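Local coordinates for BtGH115A (Bacteroides thetaiotaomicron, PDB 5BY3), which is a family GH115 4-O-methyl-alpha-glucuronidase with specificity for decorated arabinogalactans, at residues A[709-723]-A[740-752]. Numbering follows the deposited sequence.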
ATOM      1  N   PHE A 709     -13.882 -17.772 -18.401  1.00 53.38           N
ATOM      2  CA  PHE A 709     -15.330 -17.841 -18.262  1.00 53.56           C
ATOM      3  C   PHE A 709     -15.966 -18.418 -19.521  1.00 53.60           C
ATOM      4  O   PHE A 709     -15.282 -18.638 -20.505  1.00 55.30           O
ATOM      5  CB  PHE A 709     -15.950 -16.470 -17.881  1.00 52.99           C
ATOM      6  CG  PHE A 709     -15.693 -15.356 -18.872  1.00 47.92           C
ATOM      7  CD1 PHE A 709     -14.560 -14.539 -18.754  1.00 47.17           C
ATOM      8  CD2 PHE A 709     -16.609 -15.089 -19.900  1.00 51.63           C
ATOM      9  CE1 PHE A 709     -14.332 -13.497 -19.660  1.00 48.86           C
ATOM     10  CE2 PHE A 709     -16.393 -14.041 -20.806  1.00 51.02           C
ATOM     11  CZ  PHE A 709     -15.252 -13.241 -20.685  1.00 47.95           C
ATOM     12  N   THR A 710     -17.262 -18.714 -19.469  1.00 58.19           N
ATOM     13  CA  THR A 710     -17.977 -19.146 -20.658  1.00 55.41           C
ATOM     14  C   THR A 710     -19.133 -18.203 -20.831  1.00 59.52           C
ATOM     15  O   THR A 710     -19.757 -17.801 -19.842  1.00 56.37           O
ATOM     16  CB  THR A 710     -18.490 -20.600 -20.587  1.00 52.22           C
ATOM     17  OG1 THR A 710     -19.668 -20.675 -19.770  1.00 50.81           O
ATOM     18  CG2 THR A 710     -17.415 -21.569 -20.083  1.00 46.15           C
ATOM     19  N   VAL A 711     -19.389 -17.840 -22.084  1.00 60.93           N
ATOM     20  CA  VAL A 711     -20.580 -17.080 -22.486  1.00 62.28           C
ATOM     21  C   VAL A 711     -21.539 -17.971 -23.276  1.00 64.16           C
ATOM     22  O   VAL A 711     -21.119 -18.716 -24.174  1.00 67.78           O
ATOM     23  CB  VAL A 711     -20.207 -15.879 -23.361  1.00 60.15           C
ATOM     24  CG1 VAL A 711     -20.590 -14.580 -22.695  1.00 61.20           C
ATOM     25  CG2 VAL A 711     -18.725 -15.913 -23.689  1.00 64.26           C
ATOM     26  N   SER A 712     -22.824 -17.913 -22.939  1.00 68.07           N
ATOM     27  CA  SER A 712     -23.828 -18.677 -23.696  1.00 68.39           C
ATOM     28  C   SER A 712     -25.114 -17.898 -23.863  1.00 63.55           C
ATOM     29  O   SER A 712     -25.794 -17.577 -22.875  1.00 66.89           O
ATOM     30  CB  SER A 712     -24.086 -20.064 -23.078  1.00 72.43           C
ATOM     31  OG  SER A 712     -25.008 -20.809 -23.859  1.00 74.90           O
ATOM     32  N   LEU A 713     -25.402 -17.570 -25.124  1.00 63.83           N
ATOM     33  CA  LEU A 713     -26.661 -16.959 -25.531  1.00 67.61           C
ATOM     34  C   LEU A 713     -27.701 -18.043 -25.868  1.00 73.19           C
ATOM     35  O   LEU A 713     -27.571 -18.775 -26.859  1.00 75.02           O
ATOM     36  CB  LEU A 713     -26.455 -16.021 -26.724  1.00 68.36           C
ATOM     37  CG  LEU A 713     -27.746 -15.330 -27.199  1.00 72.95           C
ATOM     38  CD1 LEU A 713     -27.843 -13.881 -26.753  1.00 71.12           C
ATOM     39  CD2 LEU A 713     -27.902 -15.435 -28.711  1.00 73.09           C
ATOM     40  N   ASP A 714     -28.729 -18.121 -25.024  1.00 78.84           N
ATOM     41  CA  ASP A 714     -29.896 -18.998 -25.209  1.00 70.27           C
ATOM     42  C   ASP A 714     -29.513 -20.464 -25.286  1.00 70.31           C
ATOM     43  O   ASP A 714     -29.853 -21.152 -26.250  1.00 73.76           O
ATOM     44  CB  ASP A 714     -30.723 -18.531 -26.422  1.00 68.58           C
ATOM     45  CG  ASP A 714     -31.195 -17.100 -26.266  1.00 68.14           C
ATOM     46  OD1 ASP A 714     -31.344 -16.685 -25.093  1.00 65.19           O
ATOM     47  OD2 ASP A 714     -31.403 -16.397 -27.287  1.00 63.74           O
ATOM     48  N   GLY A 715     -28.781 -20.925 -24.275  1.00 64.44           N
ATOM     49  CA  GLY A 715     -28.403 -22.336 -24.150  1.00 64.29           C
ATOM     50  C   GLY A 715     -27.330 -22.867 -25.090  1.00 66.25           C
ATOM     51  O   GLY A 715     -26.912 -24.025 -24.946  1.00 65.85           O
ATOM     52  N   ALA A 716     -26.840 -22.003 -25.990  1.00 67.12           N
ATOM     53  CA  ALA A 716     -26.154 -22.388 -27.238  1.00 64.79           C
ATOM     54  C   ALA A 716     -24.735 -22.979 -27.196  1.00 71.96           C
ATOM     55  O   ALA A 716     -23.971 -22.816 -28.155  1.00 85.45           O
ATOM     56  CB  ALA A 716     -26.202 -21.223 -28.214  1.00 63.70           C
ATOM     57  N   GLU A 717     -24.398 -23.706 -26.136  1.00 73.03           N
ATOM     58  CA  GLU A 717     -23.067 -24.330 -25.970  1.00 82.78           C
ATOM     59  C   GLU A 717     -22.008 -23.266 -25.680  1.00 84.56           C
ATOM     60  O   GLU A 717     -21.622 -22.487 -26.573  1.00 67.87           O
ATOM     61  CB  GLU A 717     -22.651 -25.279 -27.126  1.00 80.56           C
ATOM     62  CG  GLU A 717     -21.508 -26.266 -26.798  1.00 93.01           C
ATOM     63  CD  GLU A 717     -21.874 -27.432 -25.840  1.00100.06           C
ATOM     64  OE1 GLU A 717     -23.073 -27.712 -25.584  1.00 96.62           O
ATOM     65  OE2 GLU A 717     -20.939 -28.098 -25.329  1.00 95.50           O
ATOM     66  N   PRO A 718     -21.547 -23.235 -24.415  1.00 87.22           N
ATOM     67  CA  PRO A 718     -20.694 -22.185 -23.889  1.00 84.75           C
ATOM     68  C   PRO A 718     -19.486 -21.916 -24.791  1.00 75.00           C
ATOM     69  O   PRO A 718     -18.810 -22.860 -25.196  1.00 70.29           O
ATOM     70  CB  PRO A 718     -20.240 -22.763 -22.534  1.00 91.45           C
ATOM     71  CG  PRO A 718     -20.463 -24.236 -22.630  1.00 90.09           C
ATOM     72  CD  PRO A 718     -21.720 -24.322 -23.431  1.00 82.19           C
ATOM     73  N   GLU A 719     -19.261 -20.649 -25.137  1.00 64.99           N
ATOM     74  CA  GLU A 719     -17.978 -20.225 -25.704  1.00 71.06           C
ATOM     75  C   GLU A 719     -16.990 -19.917 -24.558  1.00 64.69           C
ATOM     76  O   GLU A 719     -17.332 -19.188 -23.628  1.00 69.70           O
ATOM     77  CB  GLU A 719     -18.172 -19.021 -26.634  1.00 78.46           C
ATOM     78  CG  GLU A 719     -17.199 -18.964 -27.817  1.00 83.47           C
ATOM     79  CD  GLU A 719     -17.888 -18.591 -29.134  1.00 92.24           C
ATOM     80  OE1 GLU A 719     -18.876 -19.270 -29.535  1.00 86.90           O
ATOM     81  OE2 GLU A 719     -17.440 -17.619 -29.787  1.00 88.38           O
ATOM     82  N   VAL A 720     -15.786 -20.488 -24.635  1.00 58.95           N
ATOM     83  CA  VAL A 720     -14.768 -20.445 -23.576  1.00 54.07           C
ATOM     84  C   VAL A 720     -13.763 -19.296 -23.784  1.00 58.51           C
ATOM     85  O   VAL A 720     -13.077 -19.251 -24.808  1.00 59.81           O
ATOM     86  CB  VAL A 720     -14.000 -21.782 -23.505  1.00 54.44           C
ATOM     87  CG1 VAL A 720     -12.836 -21.699 -22.533  1.00 54.68           C
ATOM     88  CG2 VAL A 720     -14.925 -22.899 -23.069  1.00 55.54           C
ATOM     89  N   ILE A 721     -13.683 -18.376 -22.813  1.00 55.35           N
ATOM     90  CA  ILE A 721     -12.927 -17.124 -22.959  1.00 50.32           C
ATOM     91  C   ILE A 721     -11.989 -16.866 -21.771  1.00 50.04           C
ATOM     92  O   ILE A 721     -12.453 -16.753 -20.647  1.00 50.52           O
ATOM     93  CB  ILE A 721     -13.852 -15.913 -23.151  1.00 50.81           C
ATOM     94  CG1 ILE A 721     -14.710 -16.075 -24.423  1.00 51.54           C
ATOM     95  CG2 ILE A 721     -13.012 -14.647 -23.239  1.00 44.51           C
ATOM     96  CD1 ILE A 721     -15.651 -14.912 -24.696  1.00 55.30           C
ATOM     97  N   ALA A 722     -10.685 -16.774 -22.064  1.00 45.77           N
ATOM     98  CA  ALA A 722      -9.603 -16.555 -21.115  1.00 42.37           C
ATOM     99  C   ALA A 722      -9.195 -15.066 -21.085  1.00 42.54           C
ATOM    100  O   ALA A 722      -9.247 -14.387 -22.116  1.00 38.99           O
ATOM    101  CB  ALA A 722      -8.414 -17.395 -21.533  1.00 39.73           C
ATOM    102  N   TYR A 723      -8.752 -14.572 -19.927  1.00 39.50           N
ATOM    103  CA  TYR A 723      -8.382 -13.148 -19.813  1.00 44.33           C
ATOM    104  C   TYR A 723      -7.233 -12.897 -18.865  1.00 47.53           C
ATOM    105  O   TYR A 723      -6.927 -11.738 -18.574  1.00 56.97           O
ATOM    106  CB  TYR A 723      -9.589 -12.235 -19.456  1.00 43.62           C
ATOM    107  CG  TYR A 723     -10.144 -12.467 -18.075  1.00 40.12           C
ATOM    108  CD1 TYR A 723     -11.065 -13.496 -17.830  1.00 38.86           C
ATOM    109  CD2 TYR A 723      -9.734 -11.674 -16.991  1.00 40.99           C
ATOM    110  CE1 TYR A 723     -11.553 -13.729 -16.548  1.00 41.55           C
ATOM    111  CE2 TYR A 723     -10.210 -11.906 -15.703  1.00 40.78           C
ATOM    112  CZ  TYR A 723     -11.126 -12.927 -15.494  1.00 41.80           C
ATOM    113  OH  TYR A 723     -11.604 -13.136 -14.234  1.00 46.64           O
ATOM    114  N   GLN A 740      -9.422  -2.490 -15.996  1.00 37.55           N
ATOM    115  CA  GLN A 740     -10.337  -3.527 -16.473  1.00 43.31           C
ATOM    116  C   GLN A 740      -9.663  -4.371 -17.529  1.00 46.33           C
ATOM    117  O   GLN A 740      -9.030  -3.816 -18.459  1.00 46.41           O
ATOM    118  CB  GLN A 740     -11.610  -2.945 -17.104  1.00 39.80           C
ATOM    119  CG  GLN A 740     -12.515  -2.149 -16.194  1.00 36.43           C
ATOM    120  CD  GLN A 740     -13.792  -1.751 -16.864  1.00 36.11           C
ATOM    121  OE1 GLN A 740     -13.793  -1.313 -18.005  1.00 43.92           O
ATOM    122  NE2 GLN A 740     -14.895  -1.917 -16.166  1.00 33.03           N
ATOM    123  N   ALA A 741      -9.813  -5.695 -17.388  1.00 44.67           N
ATOM    124  CA  ALA A 741      -9.699  -6.617 -18.533  1.00 39.90           C
ATOM    125  C   ALA A 741     -10.982  -6.477 -19.322  1.00 43.20           C
ATOM    126  O   ALA A 741     -12.040  -6.196 -18.744  1.00 46.33           O
ATOM    127  CB  ALA A 741      -9.510  -8.055 -18.092  1.00 36.37           C
ATOM    128  N   ILE A 742     -10.873  -6.646 -20.639  1.00 41.19           N
ATOM    129  CA  ILE A 742     -11.938  -6.362 -21.568  1.00 38.50           C
ATOM    130  C   ILE A 742     -12.019  -7.517 -22.560  1.00 43.81           C
ATOM    131  O   ILE A 742     -11.023  -7.811 -23.238  1.00 46.94           O
ATOM    132  CB  ILE A 742     -11.699  -5.068 -22.373  1.00 36.93           C
ATOM    133  CG1 ILE A 742     -11.680  -3.821 -21.468  1.00 39.94           C
ATOM    134  CG2 ILE A 742     -12.734  -4.942 -23.519  1.00 32.87           C
ATOM    135  CD1 ILE A 742     -11.581  -2.483 -22.232  1.00 40.64           C
ATOM    136  N   ARG A 743     -13.201  -8.152 -22.652  1.00 43.12           N
ATOM    137  CA  ARG A 743     -13.464  -9.205 -23.644  1.00 45.23           C
ATOM    138  C   ARG A 743     -14.741  -8.912 -24.415  1.00 51.35           C
ATOM    139  O   ARG A 743     -15.844  -8.871 -23.846  1.00 51.74           O
ATOM    140  CB  ARG A 743     -13.503 -10.606 -23.008  1.00 38.48           C
ATOM    141  CG  ARG A 743     -12.161 -11.119 -22.549  1.00 39.00           C
ATOM    142  CD  ARG A 743     -11.290 -11.563 -23.737  1.00 41.37           C
ATOM    143  NE  ARG A 743      -9.936 -11.970 -23.296  1.00 40.65           N
ATOM    144  CZ  ARG A 743      -8.858 -11.171 -23.245  1.00 36.68           C
ATOM    145  NH1 ARG A 743      -8.922  -9.899 -23.602  1.00 31.62           N
ATOM    146  NH2 ARG A 743      -7.706 -11.652 -22.797  1.00 41.40           N
ATOM    147  N   LYS A 744     -14.565  -8.686 -25.709  1.00 54.78           N
ATOM    148  CA  LYS A 744     -15.662  -8.557 -26.645  1.00 57.84           C
ATOM    149  C   LYS A 744     -15.920  -9.877 -27.355  1.00 61.70           C
ATOM    150  O   LYS A 744     -14.987 -10.616 -27.717  1.00 64.35           O
ATOM    151  CB  LYS A 744     -15.362  -7.467 -27.660  1.00 56.16           C
ATOM    152  CG  LYS A 744     -15.246  -6.097 -27.013  1.00 64.28           C
ATOM    153  CD  LYS A 744     -15.196  -4.975 -28.043  1.00 61.09           C
ATOM    154  CE  LYS A 744     -15.533  -3.628 -27.412  1.00 62.59           C
ATOM    155  NZ  LYS A 744     -14.531  -3.230 -26.396  1.00 62.93           N
ATOM    156  N   ILE A 745     -17.198 -10.184 -27.528  1.00 61.42           N
ATOM    157  CA  ILE A 745     -17.606 -11.336 -28.325  1.00 61.78           C
ATOM    158  C   ILE A 745     -18.818 -10.998 -29.188  1.00 58.47           C
ATOM    159  O   ILE A 745     -19.729 -10.270 -28.771  1.00 59.11           O
ATOM    160  CB  ILE A 745     -17.800 -12.615 -27.463  1.00 64.44           C
ATOM    161  CG1 ILE A 745     -17.846 -13.854 -28.346  1.00 68.35           C
ATOM    162  CG2 ILE A 745     -19.040 -12.530 -26.588  1.00 66.12           C
ATOM    163  CD1 ILE A 745     -17.429 -15.118 -27.624  1.00 79.13           C
ATOM    164  N   VAL A 746     -18.795 -11.509 -30.409  1.00 61.02           N
ATOM    165  CA  VAL A 746     -19.929 -11.410 -31.317  1.00 62.66           C
ATOM    166  C   VAL A 746     -20.634 -12.778 -31.369  1.00 67.75           C
ATOM    167  O   VAL A 746     -19.987 -13.841 -31.554  1.00 58.57           O
ATOM    168  CB  VAL A 746     -19.500 -10.845 -32.696  1.00 62.55           C
ATOM    169  CG1 VAL A 746     -20.490 -11.196 -33.804  1.00 67.14           C
ATOM    170  CG2 VAL A 746     -19.309  -9.329 -32.603  1.00 54.02           C
ATOM    171  N   LEU A 747     -21.950 -12.738 -31.145  1.00 71.28           N
ATOM    172  CA  LEU A 747     -22.788 -13.942 -31.180  1.00 75.78           C
ATOM    173  C   LEU A 747     -23.995 -13.759 -32.095  1.00 77.39           C
ATOM    174  O   LEU A 747     -24.515 -12.641 -32.222  1.00 80.62           O
ATOM    175  CB  LEU A 747     -23.250 -14.356 -29.778  1.00 71.25           C
ATOM    176  CG  LEU A 747     -22.266 -14.592 -28.620  1.00 68.91           C
ATOM    177  CD1 LEU A 747     -23.041 -14.582 -27.290  1.00 63.39           C
ATOM    178  CD2 LEU A 747     -21.424 -15.849 -28.785  1.00 57.32           C
ATOM    179  N   PRO A 748     -24.436 -14.856 -32.750  1.00 82.97           N
ATOM    180  CA  PRO A 748     -25.684 -14.783 -33.518  1.00 81.64           C
ATOM    181  C   PRO A 748     -26.893 -14.879 -32.598  1.00 79.50           C
ATOM    182  O   PRO A 748     -26.909 -15.746 -31.725  1.00 84.07           O
ATOM    183  CB  PRO A 748     -25.610 -16.020 -34.414  1.00 88.32           C
ATOM    184  CG  PRO A 748     -24.722 -16.993 -33.685  1.00 83.24           C
ATOM    185  CD  PRO A 748     -23.748 -16.162 -32.906  1.00 83.42           C
ATOM    186  N   VAL A 749     -27.873 -13.990 -32.766  1.00 81.05           N
ATOM    187  CA  VAL A 749     -29.215 -14.204 -32.185  1.00 93.47           C
ATOM    188  C   VAL A 749     -29.962 -15.280 -32.999  1.00 97.42           C
ATOM    189  O   VAL A 749     -29.563 -15.597 -34.124  1.00119.19           O
ATOM    190  CB  VAL A 749     -30.078 -12.901 -32.101  1.00 95.37           C
ATOM    191  CG1 VAL A 749     -29.285 -11.758 -31.485  1.00 91.60           C
ATOM    192  CG2 VAL A 749     -30.673 -12.499 -33.459  1.00 90.71           C
ATOM    193  N   THR A 750     -31.025 -15.851 -32.441  1.00 89.98           N
ATOM    194  CA  THR A 750     -31.992 -16.547 -33.287  1.00 88.57           C
ATOM    195  C   THR A 750     -33.043 -15.553 -33.797  1.00 93.80           C
ATOM    196  O   THR A 750     -33.468 -15.633 -34.953  1.00105.48           O
ATOM    197  CB  THR A 750     -32.645 -17.764 -32.601  1.00 90.69           C
ATOM    198  OG1 THR A 750     -32.896 -17.472 -31.224  1.00 98.75           O
ATOM    199  CG2 THR A 750     -31.742 -18.994 -32.703  1.00 84.21           C
ATOM    200  N   GLY A 751     -33.422 -14.595 -32.952  1.00 90.04           N
ATOM    201  CA  GLY A 751     -34.476 -13.631 -33.278  1.00 90.39           C
ATOM    202  C   GLY A 751     -35.724 -13.871 -32.442  1.00 91.97           C
ATOM    203  O   GLY A 751     -36.819 -13.458 -32.825  1.00 86.54           O
ATOM    204  N   LYS A 752     -35.514 -14.500 -31.277  1.00 93.27           N
ATOM    205  CA  LYS A 752     -36.536 -15.034 -30.365  1.00 88.12           C
ATOM    206  C   LYS A 752     -37.601 -14.093 -29.794  1.00 87.04           C
ATOM    207  O   LYS A 752     -38.760 -14.509 -29.717  1.00 91.16           O
ATOM    208  CB  LYS A 752     -35.864 -15.722 -29.173  1.00 91.59           C
ATOM    209  CG  LYS A 752     -35.686 -17.221 -29.276  1.00 95.36           C
ATOM    210  CD  LYS A 752     -35.961 -17.854 -27.913  1.00 99.25           C
ATOM    211  CE  LYS A 752     -34.799 -18.690 -27.389  1.00 92.79           C
ATOM    212  NZ  LYS A 752     -34.402 -19.822 -28.272  1.00 89.15           N
TER
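Arg743 of strand 741-748 reaches across to Phe709, Ile721 and Ala722 of the hairpin formed by strands 709-713 and 719-722, and illustrates how a long polar residue can close the edge of an apolar layer between two beta-sheets. Its CB meets the edge of the Phe709 ring, 3.9 Å from CZ. CG and CD run along Ile721 in the opposite sense to that side chain, CD lying 3.6 Å from its CG2. The chain bends at chi2 (-75°), which swings the guanidinium to the end of strand 719-722. There NE donates a nearly straight bond (162°) to Ala722 O at 2.8 Å, the oxygen lying almost in the guanidinium plane; NH2 adds a weak second bond to the same oxygen, while Tyr723 CB sits over one face. NH1 turns back to its own strand, 3.0 Å from Ile742 O, and NH2 also forms a salt bridge with Glu731 of helix 730-738. A methionine here would probably leave Ala722 O without its side-chain donors and Glu731 without its charged mate.

Farther along, the layer is mainly aliphatic. Ile745 CD1 touches Ile721 CD1 at 3.4 Å and meets Glu719 OE2, and Leu747 CD1 packs on Leu713 CB at 3.7 Å. In the type I' turn, Gln756 N and His755 ND1 hold Asp714; Lys752 CE slides past its CG without a salt bridge.

Such packing is consistent with a beta-sandwich: non-directional aliphatic contacts hold the middle, while directional guanidinium bonds probably fix how the strand ends and helix 730-738 sit together.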